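Local coordinates for protein putative glutathionylspermidine synthase (Methylobacillus flagellatus, PDB 3N6X) that is of unestablished function but, as a putative glutathionylspermidine synthase with a circularly permuted ATP-grasp fold, probably joins a carboxylate to an amine at the expense of ATP, at residues 94-106 and 313-325. Residues are numbered along the deposited sequence; the frame is centred on the assembly and turned at random.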
loop_
_atom_site.group_PDB
_atom_site.type_symbol
_atom_site.label_atom_id
_atom_site.label_comp_id
_atom_site.label_asym_id
_atom_site.label_seq_id
_atom_site.Cartn_x
_atom_site.Cartn_y
_atom_site.Cartn_z
ATOM N N ARG A 94 -3.177 -13.785 0.695
ATOM C CA ARG A 94 -2.339 -13.184 1.719
ATOM C C ARG A 94 -3.164 -12.361 2.698
ATOM O O ARG A 94 -3.009 -12.512 3.908
ATOM C CB ARG A 94 -1.250 -12.320 1.066
ATOM C CG ARG A 94 -0.183 -11.860 2.043
ATOM C CD ARG A 94 0.899 -11.047 1.361
ATOM N NE ARG A 94 1.897 -10.573 2.325
ATOM C CZ ARG A 94 3.070 -11.164 2.541
ATOM N NH1 ARG A 94 3.410 -12.254 1.860
ATOM N NH2 ARG A 94 3.915 -10.666 3.433
ATOM N N VAL A 95 -4.069 -11.522 2.179
ATOM C CA VAL A 95 -4.926 -10.668 2.999
ATOM C C VAL A 95 -5.942 -11.482 3.803
ATOM O O VAL A 95 -6.165 -11.168 4.974
ATOM C CB VAL A 95 -5.547 -9.515 2.164
ATOM C CG1 VAL A 95 -6.643 -8.772 2.941
ATOM C CG2 VAL A 95 -4.461 -8.549 1.716
ATOM N N LYS A 96 -6.458 -12.603 3.238
ATOM C CA LYS A 96 -7.361 -13.475 4.018
ATOM C C LYS A 96 -6.640 -14.049 5.224
ATOM O O LYS A 96 -7.176 -14.012 6.322
ATOM C CB LYS A 96 -7.960 -14.603 3.163
ATOM C CG LYS A 96 -9.093 -14.134 2.253
ATOM C CD LYS A 96 -9.513 -15.238 1.275
ATOM C CE LYS A 96 -10.845 -14.950 0.619
ATOM N NZ LYS A 96 -11.179 -15.969 -0.414
ATOM N N ALA A 97 -5.403 -14.516 5.037
ATOM C CA ALA A 97 -4.590 -15.094 6.122
ATOM C C ALA A 97 -4.223 -14.027 7.170
ATOM O O ALA A 97 -4.258 -14.311 8.359
ATOM C CB ALA A 97 -3.332 -15.729 5.554
ATOM N N LEU A 98 -3.949 -12.784 6.724
ATOM C CA LEU A 98 -3.638 -11.661 7.620
ATOM C C LEU A 98 -4.841 -11.298 8.509
ATOM O O LEU A 98 -4.665 -11.093 9.714
ATOM C CB LEU A 98 -3.142 -10.440 6.826
ATOM C CG LEU A 98 -1.662 -10.509 6.352
ATOM C CD1 LEU A 98 -1.390 -9.490 5.244
ATOM C CD2 LEU A 98 -0.685 -10.276 7.520
ATOM N N ASN A 99 -6.070 -11.311 7.930
ATOM C CA ASN A 99 -7.316 -11.059 8.676
ATOM C C ASN A 99 -7.653 -12.199 9.621
ATOM O O ASN A 99 -8.146 -11.954 10.712
ATOM C CB ASN A 99 -8.493 -10.775 7.720
ATOM C CG ASN A 99 -8.624 -9.306 7.379
ATOM O OD1 ASN A 99 -8.581 -8.432 8.256
ATOM N ND2 ASN A 99 -8.723 -8.995 6.096
HETATM N N MSE A 100 -7.391 -13.445 9.209
HETATM C CA MSE A 100 -7.617 -14.601 10.072
HETATM C C MSE A 100 -6.586 -14.643 11.216
HETATM O O MSE A 100 -6.933 -14.992 12.344
HETATM C CB MSE A 100 -7.600 -15.884 9.260
HETATM C CG MSE A 100 -8.784 -15.986 8.324
HETATM SE SE MSE A 100 -8.709 -17.548 7.223
HETATM C CE MSE A 100 -9.358 -18.805 8.557
ATOM N N PHE A 101 -5.347 -14.197 10.937
ATOM C CA PHE A 101 -4.298 -14.069 11.950
ATOM C C PHE A 101 -4.720 -13.061 13.018
ATOM O O PHE A 101 -4.620 -13.358 14.207
ATOM C CB PHE A 101 -2.960 -13.641 11.312
ATOM C CG PHE A 101 -1.934 -13.191 12.325
ATOM C CD1 PHE A 101 -1.321 -14.111 13.175
ATOM C CD2 PHE A 101 -1.603 -11.848 12.454
ATOM C CE1 PHE A 101 -0.400 -13.692 14.141
ATOM C CE2 PHE A 101 -0.691 -11.423 13.428
ATOM C CZ PHE A 101 -0.082 -12.350 14.259
ATOM N N LEU A 102 -5.243 -11.884 12.582
ATOM C CA LEU A 102 -5.704 -10.810 13.481
ATOM C C LEU A 102 -6.882 -11.245 14.357
ATOM O O LEU A 102 -6.876 -10.977 15.549
ATOM C CB LEU A 102 -6.009 -9.517 12.701
ATOM C CG LEU A 102 -4.758 -8.764 12.226
ATOM C CD1 LEU A 102 -5.093 -7.781 11.101
ATOM C CD2 LEU A 102 -4.051 -8.047 13.403
ATOM N N HIS A 103 -7.833 -11.991 13.797
ATOM C CA HIS A 103 -8.908 -12.565 14.595
ATOM C C HIS A 103 -8.317 -13.566 15.615
ATOM O O HIS A 103 -8.725 -13.580 16.774
ATOM C CB HIS A 103 -9.948 -13.262 13.697
ATOM C CG HIS A 103 -11.005 -13.965 14.476
ATOM N ND1 HIS A 103 -12.119 -13.291 14.952
ATOM C CD2 HIS A 103 -11.039 -15.240 14.933
ATOM C CE1 HIS A 103 -12.811 -14.180 15.649
ATOM N NE2 HIS A 103 -12.205 -15.369 15.665
ATOM N N ASP A 104 -7.353 -14.384 15.181
ATOM C CA ASP A 104 -6.740 -15.382 16.058
ATOM C C ASP A 104 -5.956 -14.762 17.245
ATOM O O ASP A 104 -6.196 -15.169 18.384
ATOM C CB ASP A 104 -5.864 -16.347 15.250
ATOM C CG ASP A 104 -5.435 -17.601 15.989
ATOM O OD1 ASP A 104 -6.190 -18.062 16.860
ATOM O OD2 ASP A 104 -4.401 -18.166 15.628
ATOM N N VAL A 105 -5.061 -13.738 16.993
ATOM C CA VAL A 105 -4.277 -13.106 18.086
ATOM C C VAL A 105 -5.114 -12.465 19.163
ATOM O O VAL A 105 -4.632 -12.299 20.295
ATOM C CB VAL A 105 -3.155 -12.136 17.639
ATOM C CG1 VAL A 105 -1.966 -12.882 17.127
ATOM C CG2 VAL A 105 -3.651 -11.090 16.644
ATOM N N TYR A 106 -6.307 -11.972 18.792
ATOM C CA TYR A 106 -7.189 -11.290 19.740
ATOM C C TYR A 106 -8.283 -12.225 20.260
ATOM O O TYR A 106 -9.190 -11.783 20.966
ATOM C CB TYR A 106 -7.772 -10.019 19.106
ATOM C CG TYR A 106 -6.721 -8.966 18.835
ATOM C CD1 TYR A 106 -5.937 -8.457 19.863
ATOM C CD2 TYR A 106 -6.543 -8.440 17.555
ATOM C CE1 TYR A 106 -4.974 -7.480 19.624
ATOM C CE2 TYR A 106 -5.584 -7.454 17.305
ATOM C CZ TYR A 106 -4.799 -6.982 18.344
ATOM O OH TYR A 106 -3.842 -6.027 18.125
ATOM N N VAL A 313 -9.081 -1.321 15.077
ATOM C CA VAL A 313 -8.019 -0.967 16.007
ATOM C C VAL A 313 -7.149 -2.248 16.218
ATOM O O VAL A 313 -7.692 -3.350 16.283
ATOM C CB VAL A 313 -8.639 -0.460 17.359
ATOM C CG1 VAL A 313 -7.586 -0.385 18.469
ATOM C CG2 VAL A 313 -9.330 0.893 17.180
ATOM N N GLY A 314 -5.826 -2.081 16.277
ATOM C CA GLY A 314 -4.902 -3.184 16.547
ATOM C C GLY A 314 -4.435 -4.005 15.358
ATOM O O GLY A 314 -3.914 -5.111 15.546
ATOM N N THR A 315 -4.582 -3.475 14.119
ATOM C CA THR A 315 -4.112 -4.203 12.925
ATOM C C THR A 315 -2.589 -4.145 12.786
ATOM O O THR A 315 -2.013 -4.953 12.051
ATOM C CB THR A 315 -4.785 -3.681 11.643
ATOM O OG1 THR A 315 -4.426 -2.311 11.457
ATOM C CG2 THR A 315 -6.296 -3.851 11.661
ATOM N N GLY A 316 -1.958 -3.171 13.463
ATOM C CA GLY A 316 -0.520 -2.931 13.391
ATOM C C GLY A 316 0.351 -4.123 13.747
ATOM O O GLY A 316 1.498 -4.202 13.306
ATOM N N VAL A 317 -0.179 -5.057 14.563
ATOM C CA VAL A 317 0.554 -6.253 14.950
ATOM C C VAL A 317 0.808 -7.183 13.735
ATOM O O VAL A 317 1.790 -7.917 13.733
ATOM C CB VAL A 317 -0.104 -6.983 16.160
ATOM C CG1 VAL A 317 -1.419 -7.667 15.770
ATOM C CG2 VAL A 317 0.860 -7.982 16.791
ATOM N N ALA A 318 -0.038 -7.095 12.683
ATOM C CA ALA A 318 0.091 -7.947 11.489
ATOM C C ALA A 318 1.043 -7.386 10.403
ATOM O O ALA A 318 1.608 -8.166 9.630
ATOM C CB ALA A 318 -1.273 -8.229 10.899
ATOM N N ASP A 319 1.216 -6.063 10.333
ATOM C CA ASP A 319 2.113 -5.504 9.328
ATOM C C ASP A 319 3.412 -4.946 9.909
ATOM O O ASP A 319 4.213 -4.377 9.171
ATOM C CB ASP A 319 1.398 -4.483 8.427
ATOM C CG ASP A 319 0.981 -3.210 9.130
ATOM O OD1 ASP A 319 1.096 -3.154 10.373
ATOM O OD2 ASP A 319 0.498 -2.288 8.443
ATOM N N ASP A 320 3.648 -5.159 11.221
ATOM C CA ASP A 320 4.914 -4.818 11.871
ATOM C C ASP A 320 6.067 -5.644 11.250
ATOM O O ASP A 320 5.877 -6.810 10.903
ATOM C CB ASP A 320 4.847 -5.094 13.381
ATOM C CG ASP A 320 6.099 -4.650 14.113
ATOM O OD1 ASP A 320 6.215 -3.441 14.410
ATOM O OD2 ASP A 320 7.000 -5.495 14.309
ATOM N N LYS A 321 7.250 -5.033 11.128
ATOM C CA LYS A 321 8.439 -5.658 10.538
ATOM C C LYS A 321 8.785 -7.033 11.156
ATOM O O LYS A 321 9.225 -7.926 10.429
ATOM C CB LYS A 321 9.644 -4.680 10.554
ATOM C CG LYS A 321 10.679 -4.911 11.672
ATOM C CD LYS A 321 10.407 -4.078 12.921
ATOM C CE LYS A 321 11.686 -3.711 13.651
ATOM N NZ LYS A 321 12.364 -4.892 14.254
ATOM N N ASP A 322 8.497 -7.226 12.467
ATOM C CA ASP A 322 8.765 -8.500 13.140
ATOM C C ASP A 322 7.721 -9.584 12.864
ATOM O O ASP A 322 7.991 -10.767 13.102
ATOM C CB ASP A 322 8.959 -8.304 14.647
ATOM C CG ASP A 322 10.238 -7.568 15.016
ATOM O OD1 ASP A 322 11.258 -7.737 14.294
ATOM O OD2 ASP A 322 10.232 -6.852 16.032
ATOM N N THR A 323 6.526 -9.199 12.385
ATOM C CA THR A 323 5.471 -10.185 12.099
ATOM C C THR A 323 5.521 -10.621 10.641
ATOM O O THR A 323 5.148 -11.745 10.327
ATOM C CB THR A 323 4.101 -9.639 12.501
ATOM O OG1 THR A 323 4.178 -9.146 13.831
ATOM C CG2 THR A 323 3.016 -10.683 12.429
ATOM N N TYR A 324 6.003 -9.727 9.759
ATOM C CA TYR A 324 6.117 -9.931 8.315
ATOM C C TYR A 324 6.680 -11.310 7.950
ATOM O O TYR A 324 6.205 -11.946 7.000
ATOM C CB TYR A 324 6.985 -8.802 7.693
ATOM C CG TYR A 324 7.391 -9.055 6.255
ATOM C CD1 TYR A 324 6.513 -8.796 5.202
ATOM C CD2 TYR A 324 8.655 -9.552 5.945
ATOM C CE1 TYR A 324 6.887 -9.020 3.876
ATOM C CE2 TYR A 324 9.033 -9.799 4.623
ATOM C CZ TYR A 324 8.153 -9.520 3.593
ATOM O OH TYR A 324 8.526 -9.779 2.298
ATOM N N ILE A 325 7.672 -11.779 8.711
ATOM C CA ILE A 325 8.349 -13.036 8.416
ATOM C C ILE A 325 7.473 -14.284 8.621
ATOM O O ILE A 325 7.791 -15.345 8.082
ATOM C CB ILE A 325 9.720 -13.108 9.139
ATOM C CG1 ILE A 325 9.543 -13.151 10.676
ATOM C CG2 ILE A 325 10.639 -11.914 8.697
ATOM C CD1 ILE A 325 10.811 -13.563 11.457
#
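Leu-102, on the last turn of helix 81-105, points into the short helical turn about 316-319, and each outer atom of its side chain finds a neighbour in residues 314-318. CB points toward residues 313-325 but touches none of them; contact begins at Leu-102 CG, 3.8 Å from Ala-318 CB, with CD1 on the same methyl and on the CA of Thr-315. Leu-102 CD2 lies 3.6 Å from Val-317 CG1, equally near Gly-314 O, and 3.7 Å from Ala-318 CB. Leu-102 and Val-317 run past each other in opposite senses, whereas Val-105 meets Val-317 methyl to methyl. One turn back, the ring of Phe-101 turns an edge to Ala-318 CB, while its CE2 reaches Thr-323 CG2 at 3.9 Å. Standing anti to the backbone N (chi1 to OG1 -50°), this methyl comes to the ring obliquely; Thr-323 OG1 donates to Val-317 O at 2.7 Å, almost in line with the C=O bond. Just past the helix end, Tyr-106 OH donates to Gly-314 O (2.7 Å), arriving in the carbonyl plane on a lone pair at a C=O...O angle of 117°. A phenylalanine here would probably leave this buried carbonyl without its hydroxyl donor and the loop at Gly-314 less firmly tied to the helix. At the far end, Arg-94 is stretched from CG to NE, and its NH2 lies obliquely 3.4 Å from Tyr-324 CE1, the two planes 44° apart; its charge is engaged by Asp-162 of strand 157-163, and Tyr-324 OH bonds to Val-159 O of the same strand. Within the ATP-grasp family region, the contact thus joins a long helix to a distant connection through a buried apolar seam, with a single direct hydrogen bond fixing one end.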